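PDB 6EUG: beta-glucanase from Bacteroides thetaiotaomicron, which probably hydrolyses O-glycosidic bonds as a beta-1,3-galactosidase, this chain being the family 43 part of a longer protein. Local coordinates for residues G61-R64 with V70-K73; L93-E98 with I103-I108. One frame throughout, in Å; residues are numbered along the deposited sequence.

Overall arrangement
Both contacts border the sheet of strands 48-53, 56-62, 74-80 and 87-94: contact 1 in the loop between strands 56-62 and 74-80, contact 2 in the passage from strand 87-94 to strand 108-117 of the next sheet. Their centres are 10 Å apart. Glu72 OE2 of contact 1 forms a salt bridge with Lys105 NZ of contact 2 at 2.5 Å, and Lys73 O probably accepts a hydrogen bond from Val95 N at 3.1 Å. Val70 also packs against the backbone of Gly106 and Cys107. Neither contact touches the bound glucoimidazole: it lies about 12 Å from the side chain of Thr71 and about 13 Å from that of Cys107.

Contact 1 of 2, residues G61-R64 with V70-K73; sequences GEHR and VTEK
His63 and Lys73 run side by side in the same direction, the aliphatic part of the lysine laid over one face of the imidazole. Lys73 CG sits 3.8 Å from the centroid of the His63 ring and 12° off its normal, a CH-pi contact. The ring gets there because His63 CG stands anti to the backbone N (chi1 -178°), while the bend in the lysine chain at chi2 carries its ammonium away from the histidine. At the ring edge, in its plane, a water lies 2.9 Å from His63 ND1. The same water accepts from Glu72 N, so it joins the imidazole to the opposing backbone. Next to the ring, Thr71 OG1 donates to His63 O at 2.7 Å, meeting the carbonyl in its own plane. Thr71 OG1 also accepts from Lys73 N at 3.0 Å, which makes an ST turn, and from Gly74 N; three bonds thus fix this buried hydroxyl. Within 61-64, Arg64 grips Glu62 side-on: NE at 2.8 Å and NH1 at 3.0 Å both reach Glu62 OE2, from one face of the carboxylate and well above its plane. Glu62 OE1 accepts from Arg111 N, which ties this pair to a residue of the glucoimidazole pocket and suggests a second-shell role. The contact draws together the two ends of the loop that joins antiparallel strands 56-62 and 74-80: His63 pairs through its backbone with Gly74, His63 and Lys73 both rest on Ile91 of strand 87-94, and Glu62 lies against Glu110 and Pro112 of strand 108-117.

Contact 2 of 2, residues L93-E98 with I103-I108; sequences LAVSEE and IEKGCI
A single beta bridge with the hydrogen-bond pattern of parallel strands joins Ser96 to Glu104 (CA to CA 4.3 Å), although only four residues separate the segments. Ser96 N donates to Ile103 O at 2.8 Å, nearly straight at the hydrogen (172°) but from 42° above the carbonyl plane; Lys105 N returns a hydrogen bond to Ser96 O at 3.1 Å. The serine hydroxyl faces its own chain: OG, anti to the backbone N, accepts from Glu98 N in an ST turn. On one flank Val95 CG2 lies across the lysine stem, 3.9 Å from Lys105 CG, while Val95 CG1 approaches Cys107 SG. On another, Ile103 CD1 reaches back to Leu93 CD1 at 4.1 Å and sits 3.5 Å from Ala94 O. Glu104 CB touches Glu98 O, and Glu104 OE2 accepts a hydrogen bond from Gly100 N. A type II turn follows from Glu104 to Cys107, closed by Cys107 N to Glu104 O, with Gly106 at the position whose positive phi (107°) suits glycine. With Leu93, Ile103 and Cys107 packed on strand 122-130, the segments form a connection between successive four-stranded antiparallel sheets, consistent with the five-bladed beta-propeller of family 43.

Contact 1 of 2, residues G61-R64 with V70-K73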
ATOM      1  N   GLY A  61     -11.256  -0.567   2.620  1.00 14.05           N
ATOM      2  CA  GLY A  61     -10.399   0.420   3.294  1.00 13.96           C
ATOM      3  C   GLY A  61     -10.528   0.351   4.818  1.00 14.53           C
ATOM      4  O   GLY A  61     -11.356  -0.418   5.372  1.00 14.18           O
ATOM      5  N   GLU A  62      -9.727   1.184   5.482  1.00 13.05           N
ATOM      6  CA  GLU A  62      -9.714   1.312   6.962  1.00 13.97           C
ATOM      7  C   GLU A  62     -11.009   1.967   7.446  1.00 14.43           C
ATOM      8  O   GLU A  62     -11.438   3.010   6.884  1.00 15.20           O
ATOM      9  CB  GLU A  62      -8.563   2.206   7.381  1.00 16.05           C
ATOM     10  CG  GLU A  62      -7.192   1.774   6.912  1.00 12.92           C
ATOM     11  CD  GLU A  62      -6.186   2.912   6.801  1.00 12.93           C
ATOM     12  OE1 GLU A  62      -5.045   2.629   6.380  1.00 14.37           O
ATOM     13  OE2 GLU A  62      -6.527   4.082   7.158  1.00 14.49           O
ATOM     14  N   HIS A  63     -11.671   1.349   8.432  1.00 14.31           N
ATOM     15  CA  HIS A  63     -12.731   2.014   9.172  1.00 14.66           C
ATOM     16  C   HIS A  63     -12.055   2.855  10.279  1.00 14.01           C
ATOM     17  O   HIS A  63     -11.436   2.306  11.192  1.00 14.12           O
ATOM     18  CB  HIS A  63     -13.706   0.972   9.756  1.00 13.90           C
ATOM     19  CG  HIS A  63     -14.852   1.554  10.486  1.00 15.93           C
ATOM     20  ND1 HIS A  63     -14.705   2.247  11.671  1.00 17.10           N
ATOM     21  CD2 HIS A  63     -16.188   1.470  10.257  1.00 18.90           C
ATOM     22  CE1 HIS A  63     -15.901   2.584  12.120  1.00 17.18           C
ATOM     23  NE2 HIS A  63     -16.814   2.154  11.269  1.00 18.05           N
ATOM     24  N   ARG A  64     -12.094   4.178  10.129  1.00 13.73           N
ATOM     25  CA  ARG A  64     -11.450   5.079  11.056  1.00 16.70           C
ATOM     26  C   ARG A  64     -12.457   5.682  12.030  1.00 14.89           C
ATOM     27  O   ARG A  64     -13.600   5.956  11.647  1.00 15.89           O
ATOM     28  CB  ARG A  64     -10.690   6.216  10.336  1.00 15.92           C
ATOM     29  CG  ARG A  64      -9.430   5.794   9.572  1.00 16.54           C
ATOM     30  CD  ARG A  64      -8.281   5.399  10.487  1.00 16.82           C
ATOM     31  NE  ARG A  64      -7.065   5.136   9.724  1.00 16.67           N
ATOM     32  CZ  ARG A  64      -5.828   5.150  10.222  1.00 21.31           C
ATOM     33  NH1 ARG A  64      -4.796   4.913   9.421  1.00 20.67           N
ATOM     34  NH2 ARG A  64      -5.603   5.439  11.507  1.00 26.29           N
ATOM     35  N   VAL A  70      -6.760   4.510  16.129  1.00 15.90           N
ATOM     36  CA  VAL A  70      -6.848   3.040  15.951  1.00 16.44           C
ATOM     37  C   VAL A  70      -8.300   2.613  15.651  1.00 17.67           C
ATOM     38  O   VAL A  70      -9.217   3.083  16.293  1.00 16.88           O
ATOM     39  CB  VAL A  70      -6.300   2.289  17.196  1.00 17.62           C
ATOM     40  CG1 VAL A  70      -6.424   0.769  17.031  1.00 18.21           C
ATOM     41  CG2 VAL A  70      -4.860   2.692  17.476  1.00 17.34           C
ATOM     42  N   THR A  71      -8.490   1.734  14.652  1.00 16.36           N
ATOM     43  CA  THR A  71      -9.828   1.270  14.324  1.00 16.02           C
ATOM     44  C   THR A  71     -10.521   0.639  15.526  1.00 15.76           C
ATOM     45  O   THR A  71      -9.892  -0.103  16.332  1.00 15.87           O
ATOM     46  CB  THR A  71      -9.840   0.291  13.107  1.00 15.00           C
ATOM     47  OG1 THR A  71     -11.199   0.074  12.652  1.00 15.27           O
ATOM     48  CG2 THR A  71      -9.191  -1.051  13.446  1.00 16.17           C
ATOM     49  N   GLU A  72     -11.826   0.891  15.599  1.00 15.23           N
ATOM     50  CA  GLU A  72     -12.734   0.168  16.478  1.00 16.29           C
ATOM     51  C   GLU A  72     -13.332  -1.121  15.853  1.00 16.50           C
ATOM     52  O   GLU A  72     -13.987  -1.928  16.574  1.00 16.88           O
ATOM     53  CB  GLU A  72     -13.878   1.096  16.938  1.00 21.78           C
ATOM     54  CG  GLU A  72     -13.479   2.222  17.884  1.00 27.45           C
ATOM     55  CD  GLU A  72     -13.425   1.846  19.356  1.00 33.60           C
ATOM     56  OE1 GLU A  72     -12.722   2.536  20.124  1.00 30.70           O
ATOM     57  OE2 GLU A  72     -14.088   0.876  19.781  1.00 34.44           O
ATOM     58  N   LYS A  73     -13.171  -1.297  14.524  1.00 14.98           N
ATOM     59  CA  LYS A  73     -13.947  -2.278  13.774  1.00 15.05           C
ATOM     60  C   LYS A  73     -13.181  -3.195  12.827  1.00 14.60           C
ATOM     61  O   LYS A  73     -13.515  -4.387  12.765  1.00 16.44           O
ATOM     62  CB  LYS A  73     -15.047  -1.581  12.948  1.00 16.28           C
ATOM     63  CG  LYS A  73     -16.029  -0.762  13.776  1.00 17.50           C
ATOM     64  CD  LYS A  73     -16.983  -1.598  14.613  1.00 20.45           C
ATOM     65  CE  LYS A  73     -17.772  -0.699  15.572  1.00 25.07           C
ATOM     66  NZ  LYS A  73     -18.675  -1.545  16.393  1.00 25.86           N
TER
HETATM   67  O   HOH W   1     -13.066   2.889  13.976  1.00 17.84           O

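Contact 2 of 2, residues L93-E98 with I103-I108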
ATOM      1  N   LEU A  93     -13.288  -7.593   7.045  1.00 15.57           N
ATOM      2  CA  LEU A  93     -12.377  -8.283   8.006  1.00 13.77           C
ATOM      3  C   LEU A  93     -12.482  -7.557   9.336  1.00 14.00           C
ATOM      4  O   LEU A  93     -11.992  -6.428   9.489  1.00 15.05           O
ATOM      5  CB  LEU A  93     -10.910  -8.300   7.572  1.00 15.27           C
ATOM      6  CG  LEU A  93      -9.926  -9.030   8.532  1.00 14.72           C
ATOM      7  CD1 LEU A  93     -10.147 -10.536   8.611  1.00 16.23           C
ATOM      8  CD2 LEU A  93      -8.491  -8.760   8.084  1.00 15.24           C
ATOM      9  N   ALA A  94     -13.141  -8.221  10.284  1.00 13.93           N
ATOM     10  CA  ALA A  94     -13.384  -7.663  11.618  1.00 13.85           C
ATOM     11  C   ALA A  94     -12.238  -7.917  12.605  1.00 14.19           C
ATOM     12  O   ALA A  94     -11.612  -8.991  12.598  1.00 17.02           O
ATOM     13  CB  ALA A  94     -14.654  -8.291  12.180  1.00 14.89           C
ATOM     14  N   VAL A  95     -12.030  -6.977  13.532  1.00 15.27           N
ATOM     15  CA  VAL A  95     -11.181  -7.269  14.691  1.00 16.68           C
ATOM     16  C   VAL A  95     -11.775  -8.444  15.460  1.00 17.99           C
ATOM     17  O   VAL A  95     -12.986  -8.617  15.489  1.00 18.20           O
ATOM     18  CB  VAL A  95     -11.011  -6.048  15.637  1.00 18.91           C
ATOM     19  CG1 VAL A  95     -10.213  -4.933  14.955  1.00 17.42           C
ATOM     20  CG2 VAL A  95     -12.333  -5.483  16.121  1.00 21.37           C
ATOM     21  N   SER A  96     -10.914  -9.222  16.114  1.00 19.99           N
ATOM     22  CA  SER A  96     -11.301 -10.446  16.858  1.00 21.03           C
ATOM     23  C   SER A  96     -11.731 -10.148  18.305  1.00 20.15           C
ATOM     24  O   SER A  96     -11.182  -9.249  18.963  1.00 18.98           O
ATOM     25  CB  SER A  96     -10.108 -11.409  16.887  1.00 20.85           C
ATOM     26  OG  SER A  96     -10.409 -12.632  17.539  1.00 23.34           O
ATOM     27  N   GLU A  97     -12.688 -10.939  18.798  1.00 19.53           N
ATOM     28  CA  GLU A  97     -13.088 -10.888  20.202  1.00 22.19           C
ATOM     29  C   GLU A  97     -12.264 -11.881  21.080  1.00 23.27           C
ATOM     30  O   GLU A  97     -12.521 -12.002  22.269  1.00 29.90           O
ATOM     31  CB  GLU A  97     -14.601 -11.181  20.336  1.00 23.89           C
ATOM     32  CG  GLU A  97     -15.504 -10.208  19.561  1.00 26.45           C
ATOM     33  CD  GLU A  97     -16.978 -10.575  19.574  1.00 28.42           C
ATOM     34  OE1 GLU A  97     -17.480 -10.894  20.663  1.00 36.61           O
ATOM     35  OE2 GLU A  97     -17.647 -10.492  18.510  1.00 31.31           O
ATOM     36  N   GLU A  98     -11.318 -12.607  20.501  1.00 19.77           N
ATOM     37  CA  GLU A  98     -10.482 -13.562  21.257  1.00 20.18           C
ATOM     38  C   GLU A  98      -9.247 -12.919  21.911  1.00 22.85           C
ATOM     39  O   GLU A  98      -8.403 -12.311  21.214  1.00 22.36           O
ATOM     40  CB  GLU A  98     -10.046 -14.676  20.309  1.00 25.14           C
ATOM     41  CG  GLU A  98     -11.218 -15.420  19.699  1.00 33.61           C
ATOM     42  CD  GLU A  98     -10.816 -16.744  19.084  1.00 37.79           C
ATOM     43  OE1 GLU A  98     -11.546 -17.743  19.331  1.00 41.89           O
ATOM     44  OE2 GLU A  98      -9.772 -16.790  18.374  1.00 44.08           O
ATOM     45  N   ILE A 103      -5.206 -10.295  15.577  1.00 16.37           N
ATOM     46  CA  ILE A 103      -6.107  -9.170  15.200  1.00 17.64           C
ATOM     47  C   ILE A 103      -7.168  -8.815  16.251  1.00 15.74           C
ATOM     48  O   ILE A 103      -8.254  -8.293  15.927  1.00 15.96           O
ATOM     49  CB  ILE A 103      -6.713  -9.321  13.783  1.00 18.41           C
ATOM     50  CG1 ILE A 103      -7.552 -10.586  13.618  1.00 21.69           C
ATOM     51  CG2 ILE A 103      -5.593  -9.279  12.742  1.00 21.21           C
ATOM     52  CD1 ILE A 103      -8.479 -10.532  12.411  1.00 22.55           C
ATOM     53  N   GLU A 104      -6.848  -9.057  17.519  1.00 16.68           N
ATOM     54  CA  GLU A 104      -7.742  -8.675  18.617  1.00 17.28           C
ATOM     55  C   GLU A 104      -8.019  -7.175  18.616  1.00 16.77           C
ATOM     56  O   GLU A 104      -7.139  -6.360  18.227  1.00 16.87           O
ATOM     57  CB  GLU A 104      -7.187  -9.133  19.966  1.00 18.30           C
ATOM     58  CG  GLU A 104      -5.955  -8.433  20.482  1.00 21.60           C
ATOM     59  CD  GLU A 104      -5.511  -9.030  21.805  1.00 25.72           C
ATOM     60  OE1 GLU A 104      -4.299  -9.348  21.877  1.00 28.55           O
ATOM     61  OE2 GLU A 104      -6.392  -9.223  22.722  1.00 23.53           O
ATOM     62  N   LYS A 105      -9.231  -6.808  19.038  1.00 17.64           N
ATOM     63  CA  LYS A 105      -9.602  -5.388  19.144  1.00 19.12           C
ATOM     64  C   LYS A 105      -8.529  -4.632  19.948  1.00 21.08           C
ATOM     65  O   LYS A 105      -8.088  -5.094  21.028  1.00 19.83           O
ATOM     66  CB  LYS A 105     -10.983  -5.192  19.792  1.00 20.82           C
ATOM     67  CG  LYS A 105     -11.582  -3.804  19.576  1.00 23.55           C
ATOM     68  CD  LYS A 105     -12.828  -3.581  20.396  1.00 27.33           C
ATOM     69  CE  LYS A 105     -13.053  -2.093  20.662  1.00 31.74           C
ATOM     70  NZ  LYS A 105     -14.046  -1.617  19.697  1.00 40.59           N
ATOM     71  N   GLY A 106      -8.128  -3.484  19.413  1.00 18.24           N
ATOM     72  CA  GLY A 106      -6.979  -2.723  19.902  1.00 20.68           C
ATOM     73  C   GLY A 106      -5.771  -2.782  18.986  1.00 18.49           C
ATOM     74  O   GLY A 106      -4.882  -1.929  19.094  1.00 18.21           O
ATOM     75  N   CYS A 107      -5.720  -3.782  18.087  1.00 18.31           N
ATOM     76  CA  CYS A 107      -4.661  -3.822  17.046  1.00 17.79           C
ATOM     77  C   CYS A 107      -4.839  -2.715  15.978  1.00 15.27           C
ATOM     78  O   CYS A 107      -5.935  -2.168  15.784  1.00 16.56           O
ATOM     79  CB  CYS A 107      -4.602  -5.213  16.402  1.00 19.39           C
ATOM     80  SG  CYS A 107      -5.911  -5.512  15.186  1.00 17.96           S
ATOM     81  N   ILE A 108      -3.748  -2.371  15.284  1.00 14.11           N
ATOM     82  CA  ILE A 108      -3.805  -1.429  14.151  1.00 14.56           C
ATOM     83  C   ILE A 108      -3.896  -2.240  12.848  1.00 13.74           C
ATOM     84  O   ILE A 108      -3.114  -3.173  12.655  1.00 14.84           O
ATOM     85  CB  ILE A 108      -2.541  -0.532  14.146  1.00 15.28           C
ATOM     86  CG1 ILE A 108      -2.583   0.460  15.326  1.00 16.15           C
ATOM     87  CG2 ILE A 108      -2.308   0.191  12.837  1.00 16.03           C
ATOM     88  CD1 ILE A 108      -1.236   1.107  15.585  1.00 17.07           C
TER